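Local structure of oxidase/hydroxylase (Streptomyces hygroscopicus subsp. hygroscopicus, 4XC9) at residues L85-G90 / Y135-V140; P21-S26 / D68-A73; Q81-L86 / F222-T227; R33-R38 / S59-R64. The protein binds iron(II) and 2-oxoglutarate and probably acts as a 2-oxoglutarate-dependent dioxygenase of the phytanoyl-CoA dioxygenase family. All coordinates share one frame; numbering follows the deposited sequence.

Contacts 1 and 3 lie in the same antiparallel sheet and share Leu85 and Leu86 of strand 83-93. Their centres are about 9 Å apart. Contact 3 pairs this strand with strand 217-226. Contact 1 reaches past strand 217-226 to strand 136-141, on the side where the cosubstrate binds. Contacts 2 and 4 lie farther from the chain centre, their centres about 16 Å apart. They bring in helices 26-38, 60-66 and 69-79. Contact 2 opens first, at 21-26; contact 4 opens and closes before contact 2 closes at 68-73. Contacts 1 and 3 open later, on strand 83-93. Leu71 of contact 2 packs on Val140 of contact 1 and Phe222 of contact 3. Helical layer and sheet are thus joined.

Contact 1. Residues L85-G90 / Y135-V140; sequences LLEGYG and YVKALV
Glu87 meets both Tyr135 and Lys137 through one oxygen, OE2. Strands 83-93 and 136-141 are not direct neighbours: strand 217-226 runs between them in the large sheet of a cupin-type barrel. The side chains bridge that gap. Glu87 sends CG between its backbone N and carbonyl carbon (chi1 76°) and then runs out extended. Tyr135 OH donates to Glu87 OE2 at 2.8 Å, from above the carboxylate plane. The ring and carboxylate planes are nearly perpendicular, 89° apart. Lys137 bends at chi3 (-96°), which brings CE within 3.2 Å of Glu87 OE2. Lys137 NZ forms a salt bridge with Glu87 OE2, 3.5 Å. A water also links the pair, donating to OE2 and accepting from NZ. The hydroxyl of Tyr89 approaches across the lysine chain, with OH 3.6 Å from Lys137 NZ. Beside this polar group, Leu86 CD1 packs on Tyr135 CE2 at 3.6 Å. Tyr89 and Lys137 both bind 2-oxoglutarate, and the nearest side-chain atoms of Lys137 and the iron ligand Glu202 are about 3 Å apart. The phenol, water and ammonium around OE2 would therefore probably stabilise a negative carboxylate and steady the lysine at the cosubstrate site.

Contact 2. Residues P21-S26 / D68-A73; sequences PGVFGS and DDRLLA
The loop 21-26 comes up beside the first turn of helix 69-79, with the CA atoms of Val23 and Arg70 7.0 Å apart. Asp68 is the N-cap of this helix: its OD1 accepts from Arg70 N at 2.8 Å through the anti lone pair. The loop itself joins strand 17-20 to helix 26-38, so the contact ties the start of two helices together. Val23 places CG1 anti to its own N (chi1 179°), against the base of the arginine side chain. There Val23 CG1 touches Arg70 CB at 3.6 Å, and the two side chains run alongside each other, pointing opposite ways. The arginine chain then bends at chi2 and chi3 and brings its guanidinium to Phe24. Phe24 CE2 sits over one face of the guanidinium, off-centre toward its rim and 3.6 Å from Arg70 CZ. Ring and guanidinium planes are 58° apart, so this is not a parallel stack. Two acids hold the guanidinium: Asp68 forms a salt bridge with NH2, and Glu28 of helix 26-38 forms one with NH1. With an alanine here, Asp68 and Glu28 would probably lose their shared positive mate, and Phe24 CD2 and CE2 the group packed against them. Phe24 also packs on Val140 of strand 136-141 and Val197 of strand 197-201. Leu71 CD1 meets the edge of the Phe24 ring, in its plane, 3.4 Å from Phe24 CZ.

Contact 3. Residues Q81-L86 / F222-T227; sequences QPLRLL and FGYGPT
Gln81 packs its CB against Pro226 CB, while its amide is held by Arg118 and Leu120 of the second subunit. Pro82 O follows as the first backbone acceptor, bonded to Thr227 N at 3.0 Å. Pro82 CB also rests on Thr227 CG2; the Thr227 hydroxyl bonds to Gly246 O of the second subunit. Leu83 pairs with Pro226 as a non-hydrogen-bonded antiparallel pair, and Leu83 CD2 lies 4.0 Å from Tyr224 CD2, oblique to the ring. Arg84 forms the hydrogen-bonded pair with Gly225: Arg84 N gives to Gly225 O at 3.0 Å, and Gly225 N to Arg84 O at 3.2 Å. Its side chain runs out fully extended, and NH1 reaches Phe229 O. This ladder belongs to the large antiparallel sheet of the double-stranded beta-helix usual in this family. Leu85 has CG anti to the backbone N (chi1 178°), which sets CD1 obliquely against Tyr224 CE2 at 3.7 Å. The Tyr224 hydroxyl bonds to Ala66 O of helix 60-66. Leu86 N gives a shorter bond to Gly223 O, 2.7 Å. Here the strand carries a classic beta bulge: Gly223 stands opposite two residues, Leu86 and Glu87. Leu86 CD1 lies 3.4 Å from Gly225 N, where a CB on Gly225 would clash with it. Shortening this leucine to an alanine is likely to open a gap beside the Gly225 backbone, where CG and CD1 now pack.

Contact 4. Residues R33-R38 / S59-R64; sequences RSELER and SPVFAR
This is a helix-to-helix contact on the outer side of the sheet, about 20 Å from the chain centre. Helix 26-38 and helix 60-66 meet there; the axes of 33-38 and 60-64 approach to 10.3 Å, at 136° between their N-to-C directions. Glu35 carries most of it. Glu35 CG lies 3.6 Å from Val61 CB; the bend at chi2 (-47°) then turns the carboxylate to the start of the other helix. Ser59 is the N-cap there: Ser59 OG accepts from Phe62 N at 3.2 Å and, weakly, from Val61 N. Ser59 OG also donates to Glu35 OE1 at 3.1 Å, on the anti side and 25° out of the carboxylate plane. The cap is thereby tied to the neighbouring helix. Arg38, one turn on from Glu35, bridges OE1 as well through NH1, so this oxygen serves both a hydroxyl and a guanidinium. Next to the polar pair is an apolar patch. Phe62 comes up obliquely to Glu35 CB, with CE2 3.6 Å away. Leu36 CD1 touches Phe62 CE2 at 3.5 Å, the side chains crossing at about a right angle. Leu55 packs on both Leu36 and Phe62, and Phe62 also rests on Thr220 of strand 217-226.

Contact 1. Residues L85-G90 / Y135-V140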
# COMPACT_ATOMS: atom_id res chain seq x y z
N LEU B 85 -13.38 16.22 17.48
CA LEU B 85 -12.94 17.57 17.15
C LEU B 85 -11.57 17.81 17.76
O LEU B 85 -11.42 17.75 18.97
CB LEU B 85 -13.93 18.63 17.64
CG LEU B 85 -13.51 20.07 17.38
CD1 LEU B 85 -13.50 20.37 15.88
CD2 LEU B 85 -14.40 21.06 18.11
N LEU B 86 -10.58 18.07 16.91
CA LEU B 86 -9.19 18.15 17.35
C LEU B 86 -8.72 19.58 17.50
O LEU B 86 -7.81 19.86 18.27
CB LEU B 86 -8.28 17.41 16.38
CG LEU B 86 -8.50 15.90 16.42
CD1 LEU B 86 -7.56 15.18 15.46
CD2 LEU B 86 -8.30 15.40 17.84
N GLU B 87 -9.33 20.49 16.75
CA GLU B 87 -9.00 21.89 16.86
C GLU B 87 -10.02 22.75 16.13
O GLU B 87 -10.80 22.28 15.29
CB GLU B 87 -7.59 22.16 16.32
CG GLU B 87 -7.49 22.17 14.79
CD GLU B 87 -6.08 22.44 14.30
OE1 GLU B 87 -5.52 23.51 14.62
OE2 GLU B 87 -5.51 21.58 13.59
N GLY B 88 -10.02 24.03 16.49
CA GLY B 88 -10.84 25.02 15.84
C GLY B 88 -10.22 26.37 16.14
O GLY B 88 -9.97 26.71 17.30
N TYR B 89 -9.93 27.13 15.09
CA TYR B 89 -9.31 28.44 15.25
C TYR B 89 -9.75 29.37 14.13
O TYR B 89 -10.21 28.92 13.08
CB TYR B 89 -7.79 28.32 15.28
CG TYR B 89 -7.17 27.78 14.01
CD1 TYR B 89 -6.79 28.62 12.96
CD2 TYR B 89 -6.97 26.41 13.86
CE1 TYR B 89 -6.22 28.10 11.79
CE2 TYR B 89 -6.41 25.88 12.69
CZ TYR B 89 -6.04 26.73 11.67
OH TYR B 89 -5.49 26.19 10.53
N GLY B 90 -9.61 30.67 14.36
CA GLY B 90 -9.85 31.65 13.32
C GLY B 90 -8.55 32.29 12.87
O GLY B 90 -7.55 32.26 13.60
N TYR B 135 -6.29 12.77 9.68
CA TYR B 135 -6.34 14.19 10.03
C TYR B 135 -6.79 15.05 8.87
O TYR B 135 -6.04 15.27 7.91
CB TYR B 135 -4.96 14.67 10.51
CG TYR B 135 -5.05 15.78 11.51
CD1 TYR B 135 -5.58 17.02 11.15
CD2 TYR B 135 -4.62 15.60 12.81
CE1 TYR B 135 -5.67 18.04 12.05
CE2 TYR B 135 -4.72 16.62 13.74
CZ TYR B 135 -5.24 17.85 13.35
OH TYR B 135 -5.34 18.88 14.26
N VAL B 136 -8.01 15.57 8.95
CA VAL B 136 -8.47 16.50 7.93
C VAL B 136 -8.91 17.83 8.53
O VAL B 136 -9.22 17.94 9.72
CB VAL B 136 -9.61 15.91 7.10
CG1 VAL B 136 -9.18 14.56 6.54
CG2 VAL B 136 -10.86 15.77 7.96
N LYS B 137 -8.93 18.85 7.69
CA LYS B 137 -9.25 20.19 8.12
C LYS B 137 -10.29 20.77 7.18
O LYS B 137 -10.16 20.65 5.95
CB LYS B 137 -7.99 21.07 8.15
CG LYS B 137 -8.07 22.26 9.09
CD LYS B 137 -6.69 22.93 9.25
CE LYS B 137 -5.97 22.43 10.49
NZ LYS B 137 -4.52 22.76 10.44
N ALA B 138 -11.33 21.34 7.77
CA ALA B 138 -12.37 22.05 7.02
C ALA B 138 -12.15 23.54 7.19
O ALA B 138 -12.33 24.06 8.28
CB ALA B 138 -13.77 21.64 7.51
N LEU B 139 -11.70 24.21 6.15
CA LEU B 139 -11.52 25.66 6.20
C LEU B 139 -12.76 26.39 5.72
O LEU B 139 -13.11 26.29 4.54
CB LEU B 139 -10.34 26.12 5.33
CG LEU B 139 -9.01 25.37 5.32
CD1 LEU B 139 -7.95 26.26 4.69
CD2 LEU B 139 -8.60 24.94 6.71
N VAL B 140 -13.44 27.12 6.61
CA VAL B 140 -14.57 27.93 6.20
C VAL B 140 -14.13 29.36 5.88
O VAL B 140 -13.77 30.12 6.78
CB VAL B 140 -15.65 27.98 7.27
CG1 VAL B 140 -16.80 28.88 6.81
CG2 VAL B 140 -16.14 26.59 7.58
O HOH W 1 -2.71 21.88 12.36

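Contact 2. Residues P21-S26 / D68-A73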
# COMPACT_ATOMS: atom_id res chain seq x y z
N PRO B 21 -18.25 24.77 -2.91
CA PRO B 21 -18.80 26.13 -3.10
C PRO B 21 -20.08 26.40 -2.31
O PRO B 21 -20.92 25.51 -2.19
CB PRO B 21 -19.09 26.17 -4.61
CG PRO B 21 -19.35 24.74 -4.97
CD PRO B 21 -18.37 23.95 -4.12
N GLY B 22 -20.19 27.61 -1.76
CA GLY B 22 -21.44 28.16 -1.29
C GLY B 22 -22.14 27.39 -0.20
O GLY B 22 -23.35 27.19 -0.25
N VAL B 23 -21.39 26.97 0.81
CA VAL B 23 -21.97 26.15 1.86
C VAL B 23 -22.77 27.01 2.83
O VAL B 23 -23.84 26.62 3.28
CB VAL B 23 -20.88 25.38 2.63
CG1 VAL B 23 -21.49 24.54 3.73
CG2 VAL B 23 -20.10 24.51 1.67
N PHE B 24 -22.23 28.19 3.14
CA PHE B 24 -22.86 29.13 4.06
C PHE B 24 -23.27 30.39 3.33
O PHE B 24 -22.45 31.01 2.67
CB PHE B 24 -21.91 29.49 5.21
CG PHE B 24 -21.37 28.31 5.94
CD1 PHE B 24 -20.27 27.62 5.47
CD2 PHE B 24 -21.97 27.87 7.11
CE1 PHE B 24 -19.77 26.53 6.15
CE2 PHE B 24 -21.48 26.77 7.80
CZ PHE B 24 -20.38 26.10 7.31
N GLY B 25 -24.55 30.77 3.42
CA GLY B 25 -25.00 32.04 2.87
C GLY B 25 -24.49 33.19 3.73
O GLY B 25 -24.30 33.04 4.95
N SER B 26 -24.29 34.36 3.12
CA SER B 26 -23.59 35.44 3.83
C SER B 26 -24.40 36.04 4.98
O SER B 26 -23.97 37.03 5.60
CB SER B 26 -23.16 36.55 2.87
OG SER B 26 -22.03 37.22 3.39
N ASP B 68 -21.47 21.34 12.90
CA ASP B 68 -22.43 21.52 11.81
C ASP B 68 -22.36 20.37 10.80
O ASP B 68 -21.27 19.94 10.40
CB ASP B 68 -22.19 22.86 11.09
CG ASP B 68 -23.39 23.34 10.28
OD1 ASP B 68 -23.78 22.66 9.31
OD2 ASP B 68 -23.93 24.42 10.58
N ASP B 69 -23.52 19.89 10.36
CA ASP B 69 -23.56 18.77 9.44
C ASP B 69 -22.99 19.17 8.09
O ASP B 69 -22.57 18.33 7.31
CB ASP B 69 -24.98 18.25 9.29
CG ASP B 69 -25.02 16.84 8.70
OD1 ASP B 69 -24.91 15.87 9.48
OD2 ASP B 69 -25.16 16.72 7.46
N ARG B 70 -22.95 20.47 7.80
CA ARG B 70 -22.34 20.91 6.55
C ARG B 70 -20.83 20.70 6.57
O ARG B 70 -20.19 20.65 5.52
CB ARG B 70 -22.67 22.37 6.28
CG ARG B 70 -23.93 22.56 5.49
CD ARG B 70 -24.96 23.25 6.32
NE ARG B 70 -24.92 24.69 6.11
CZ ARG B 70 -24.80 25.58 7.08
NH1 ARG B 70 -24.78 26.87 6.77
NH2 ARG B 70 -24.71 25.21 8.36
N LEU B 71 -20.28 20.58 7.77
CA LEU B 71 -18.87 20.28 7.94
C LEU B 71 -18.67 18.81 8.26
O LEU B 71 -17.79 18.17 7.70
CB LEU B 71 -18.27 21.13 9.06
CG LEU B 71 -17.64 22.46 8.66
CD1 LEU B 71 -18.54 23.24 7.74
CD2 LEU B 71 -17.29 23.28 9.91
N LEU B 72 -19.48 18.27 9.16
CA LEU B 72 -19.27 16.89 9.59
C LEU B 72 -19.51 15.88 8.45
O LEU B 72 -18.79 14.89 8.34
CB LEU B 72 -20.15 16.54 10.80
CG LEU B 72 -19.90 17.35 12.08
CD1 LEU B 72 -20.63 16.73 13.27
CD2 LEU B 72 -18.41 17.50 12.36
N ALA B 73 -20.50 16.14 7.60
CA ALA B 73 -20.86 15.18 6.56
C ALA B 73 -19.71 14.90 5.57
O ALA B 73 -19.40 13.73 5.34
CB ALA B 73 -22.11 15.65 5.81

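Contact 3. Residues Q81-L86 / F222-T227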
# COMPACT_ATOMS: atom_id res chain seq x y z
N GLN B 81 -13.92 7.17 10.55
CA GLN B 81 -13.57 6.61 11.85
C GLN B 81 -14.48 7.28 12.87
O GLN B 81 -15.01 8.35 12.58
CB GLN B 81 -12.10 6.87 12.19
CG GLN B 81 -11.08 6.19 11.29
CD GLN B 81 -10.87 4.73 11.64
OE1 GLN B 81 -10.26 4.40 12.67
NE2 GLN B 81 -11.40 3.84 10.81
N PRO B 82 -14.68 6.65 14.04
CA PRO B 82 -15.28 7.40 15.15
C PRO B 82 -14.57 8.74 15.30
O PRO B 82 -13.34 8.76 15.41
CB PRO B 82 -15.03 6.51 16.37
CG PRO B 82 -14.86 5.15 15.83
CD PRO B 82 -14.29 5.29 14.45
N LEU B 83 -15.31 9.84 15.30
CA LEU B 83 -14.73 11.17 15.17
C LEU B 83 -14.51 11.95 16.49
O LEU B 83 -15.17 11.72 17.50
CB LEU B 83 -15.60 11.99 14.23
CG LEU B 83 -14.91 12.84 13.18
CD1 LEU B 83 -14.37 11.98 12.07
CD2 LEU B 83 -15.90 13.86 12.65
N ARG B 84 -13.58 12.90 16.44
CA ARG B 84 -13.28 13.80 17.54
C ARG B 84 -12.78 15.13 17.00
O ARG B 84 -11.87 15.16 16.16
CB ARG B 84 -12.22 13.20 18.46
CG ARG B 84 -11.85 14.11 19.61
CD ARG B 84 -10.74 13.52 20.44
NE ARG B 84 -10.59 14.23 21.71
CZ ARG B 84 -9.57 14.06 22.55
NH1 ARG B 84 -8.60 13.21 22.27
NH2 ARG B 84 -9.53 14.76 23.67
N LEU B 85 -13.38 16.22 17.48
CA LEU B 85 -12.94 17.57 17.15
C LEU B 85 -11.57 17.81 17.76
O LEU B 85 -11.42 17.75 18.97
CB LEU B 85 -13.93 18.63 17.64
CG LEU B 85 -13.51 20.07 17.38
CD1 LEU B 85 -13.50 20.37 15.88
CD2 LEU B 85 -14.40 21.06 18.11
N LEU B 86 -10.58 18.07 16.91
CA LEU B 86 -9.19 18.15 17.35
C LEU B 86 -8.72 19.58 17.50
O LEU B 86 -7.81 19.86 18.27
CB LEU B 86 -8.28 17.41 16.38
CG LEU B 86 -8.50 15.90 16.42
CD1 LEU B 86 -7.56 15.18 15.46
CD2 LEU B 86 -8.30 15.40 17.84
N PHE B 222 -11.43 24.05 11.13
CA PHE B 222 -11.66 23.01 12.13
C PHE B 222 -11.00 21.69 11.70
O PHE B 222 -11.04 21.28 10.53
CB PHE B 222 -13.15 22.86 12.38
CG PHE B 222 -13.82 24.16 12.69
CD1 PHE B 222 -14.29 24.98 11.66
CD2 PHE B 222 -13.93 24.59 14.00
CE1 PHE B 222 -14.89 26.18 11.94
CE2 PHE B 222 -14.53 25.80 14.30
CZ PHE B 222 -15.01 26.60 13.27
N GLY B 223 -10.37 21.05 12.68
CA GLY B 223 -9.58 19.87 12.45
C GLY B 223 -10.25 18.68 13.10
O GLY B 223 -10.62 18.72 14.28
N TYR B 224 -10.42 17.62 12.33
CA TYR B 224 -11.08 16.43 12.83
C TYR B 224 -10.13 15.25 12.66
O TYR B 224 -9.29 15.25 11.76
CB TYR B 224 -12.40 16.19 12.09
CG TYR B 224 -13.33 17.39 12.12
CD1 TYR B 224 -13.19 18.43 11.20
CD2 TYR B 224 -14.34 17.48 13.07
CE1 TYR B 224 -14.04 19.52 11.22
CE2 TYR B 224 -15.20 18.57 13.10
CZ TYR B 224 -15.04 19.58 12.18
OH TYR B 224 -15.90 20.65 12.22
N GLY B 225 -10.26 14.27 13.55
CA GLY B 225 -9.49 13.05 13.46
C GLY B 225 -10.23 11.97 14.21
O GLY B 225 -11.38 12.17 14.57
N PRO B 226 -9.58 10.82 14.43
CA PRO B 226 -10.21 9.72 15.16
C PRO B 226 -10.27 9.99 16.67
O PRO B 226 -9.52 10.83 17.18
CB PRO B 226 -9.30 8.53 14.83
CG PRO B 226 -8.51 8.97 13.60
CD PRO B 226 -8.29 10.42 13.86
N THR B 227 -11.14 9.26 17.36
CA THR B 227 -11.35 9.47 18.79
C THR B 227 -10.10 9.16 19.62
O THR B 227 -10.05 9.54 20.79
CB THR B 227 -12.52 8.62 19.35
OG1 THR B 227 -12.27 7.23 19.11
CG2 THR B 227 -13.82 9.02 18.72

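Contact 4. Residues R33-R38 / S59-R64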
# COMPACT_ATOMS: atom_id res chain seq x y z
N ARG B 33 -18.13 36.46 11.20
CA ARG B 33 -17.20 37.59 11.32
C ARG B 33 -17.46 38.41 12.59
O ARG B 33 -16.53 38.85 13.26
CB ARG B 33 -17.29 38.49 10.09
CG ARG B 33 -17.35 37.74 8.79
CD ARG B 33 -17.38 38.68 7.61
NE ARG B 33 -16.04 39.16 7.26
CZ ARG B 33 -15.76 39.88 6.19
NH1 ARG B 33 -16.73 40.22 5.34
NH2 ARG B 33 -14.51 40.28 5.95
N SER B 34 -18.74 38.62 12.90
CA SER B 34 -19.13 39.37 14.08
C SER B 34 -18.60 38.72 15.33
O SER B 34 -18.19 39.40 16.27
CB SER B 34 -20.65 39.52 14.15
OG SER B 34 -21.15 40.21 13.02
N GLU B 35 -18.60 37.39 15.37
CA GLU B 35 -18.03 36.69 16.51
C GLU B 35 -16.51 36.86 16.52
O GLU B 35 -15.87 36.69 17.55
CB GLU B 35 -18.40 35.21 16.51
CG GLU B 35 -19.65 34.87 17.32
CD GLU B 35 -19.66 35.52 18.69
OE1 GLU B 35 -19.02 34.99 19.63
OE2 GLU B 35 -20.32 36.57 18.85
N LEU B 36 -15.94 37.21 15.37
CA LEU B 36 -14.50 37.41 15.27
C LEU B 36 -14.12 38.84 15.64
O LEU B 36 -13.16 39.07 16.37
CB LEU B 36 -14.01 37.07 13.86
CG LEU B 36 -13.03 35.90 13.70
CD1 LEU B 36 -13.39 34.73 14.60
CD2 LEU B 36 -12.98 35.45 12.23
N GLU B 37 -14.88 39.82 15.13
CA GLU B 37 -14.70 41.21 15.54
C GLU B 37 -14.89 41.29 17.05
O GLU B 37 -14.05 41.85 17.76
CB GLU B 37 -15.69 42.13 14.80
CG GLU B 37 -15.64 42.02 13.27
CD GLU B 37 -16.73 42.84 12.57
OE1 GLU B 37 -17.10 43.92 13.09
OE2 GLU B 37 -17.21 42.41 11.50
N ARG B 38 -15.97 40.69 17.53
CA ARG B 38 -16.29 40.67 18.95
C ARG B 38 -15.19 40.08 19.82
O ARG B 38 -15.04 40.46 20.98
CB ARG B 38 -17.59 39.89 19.17
CG ARG B 38 -17.89 39.56 20.61
CD ARG B 38 -19.11 38.68 20.70
NE ARG B 38 -19.31 38.18 22.05
CZ ARG B 38 -18.80 37.04 22.50
NH1 ARG B 38 -18.06 36.28 21.70
NH2 ARG B 38 -19.03 36.67 23.75
N SER B 59 -16.74 30.84 22.03
CA SER B 59 -17.93 31.32 21.33
C SER B 59 -18.96 30.23 21.14
O SER B 59 -18.63 29.12 20.74
CB SER B 59 -17.58 31.90 19.97
OG SER B 59 -18.72 31.93 19.12
N PRO B 60 -20.23 30.53 21.45
CA PRO B 60 -21.25 29.52 21.19
C PRO B 60 -21.55 29.40 19.70
O PRO B 60 -22.04 28.35 19.26
CB PRO B 60 -22.47 30.04 21.96
CG PRO B 60 -21.90 31.02 22.96
CD PRO B 60 -20.74 31.65 22.25
N VAL B 61 -21.27 30.45 18.93
CA VAL B 61 -21.56 30.44 17.50
C VAL B 61 -20.57 29.52 16.77
O VAL B 61 -20.89 28.94 15.73
CB VAL B 61 -21.52 31.87 16.92
CG1 VAL B 61 -21.64 31.85 15.41
CG2 VAL B 61 -22.64 32.71 17.52
N PHE B 62 -19.38 29.37 17.34
CA PHE B 62 -18.36 28.55 16.68
C PHE B 62 -18.36 27.13 17.23
O PHE B 62 -17.97 26.19 16.53
CB PHE B 62 -16.98 29.20 16.83
CG PHE B 62 -16.79 30.37 15.92
CD1 PHE B 62 -17.24 30.31 14.60
CD2 PHE B 62 -16.20 31.54 16.38
CE1 PHE B 62 -17.08 31.38 13.75
CE2 PHE B 62 -16.03 32.62 15.53
CZ PHE B 62 -16.48 32.55 14.21
N ALA B 63 -18.80 26.98 18.47
CA ALA B 63 -18.99 25.66 19.03
C ALA B 63 -20.05 24.93 18.22
O ALA B 63 -19.99 23.72 18.06
CB ALA B 63 -19.38 25.74 20.49
N ARG B 64 -21.01 25.68 17.69
CA ARG B 64 -22.06 25.11 16.86
C ARG B 64 -21.56 24.81 15.45
O ARG B 64 -21.90 23.79 14.86
CB ARG B 64 -23.27 26.04 16.79
CG ARG B 64 -24.21 25.91 17.97
CD ARG B 64 -25.62 26.40 17.63
NE ARG B 64 -25.67 27.82 17.28
CZ ARG B 64 -25.68 28.82 18.17
NH1 ARG B 64 -25.62 28.56 19.48
NH2 ARG B 64 -25.73 30.08 17.74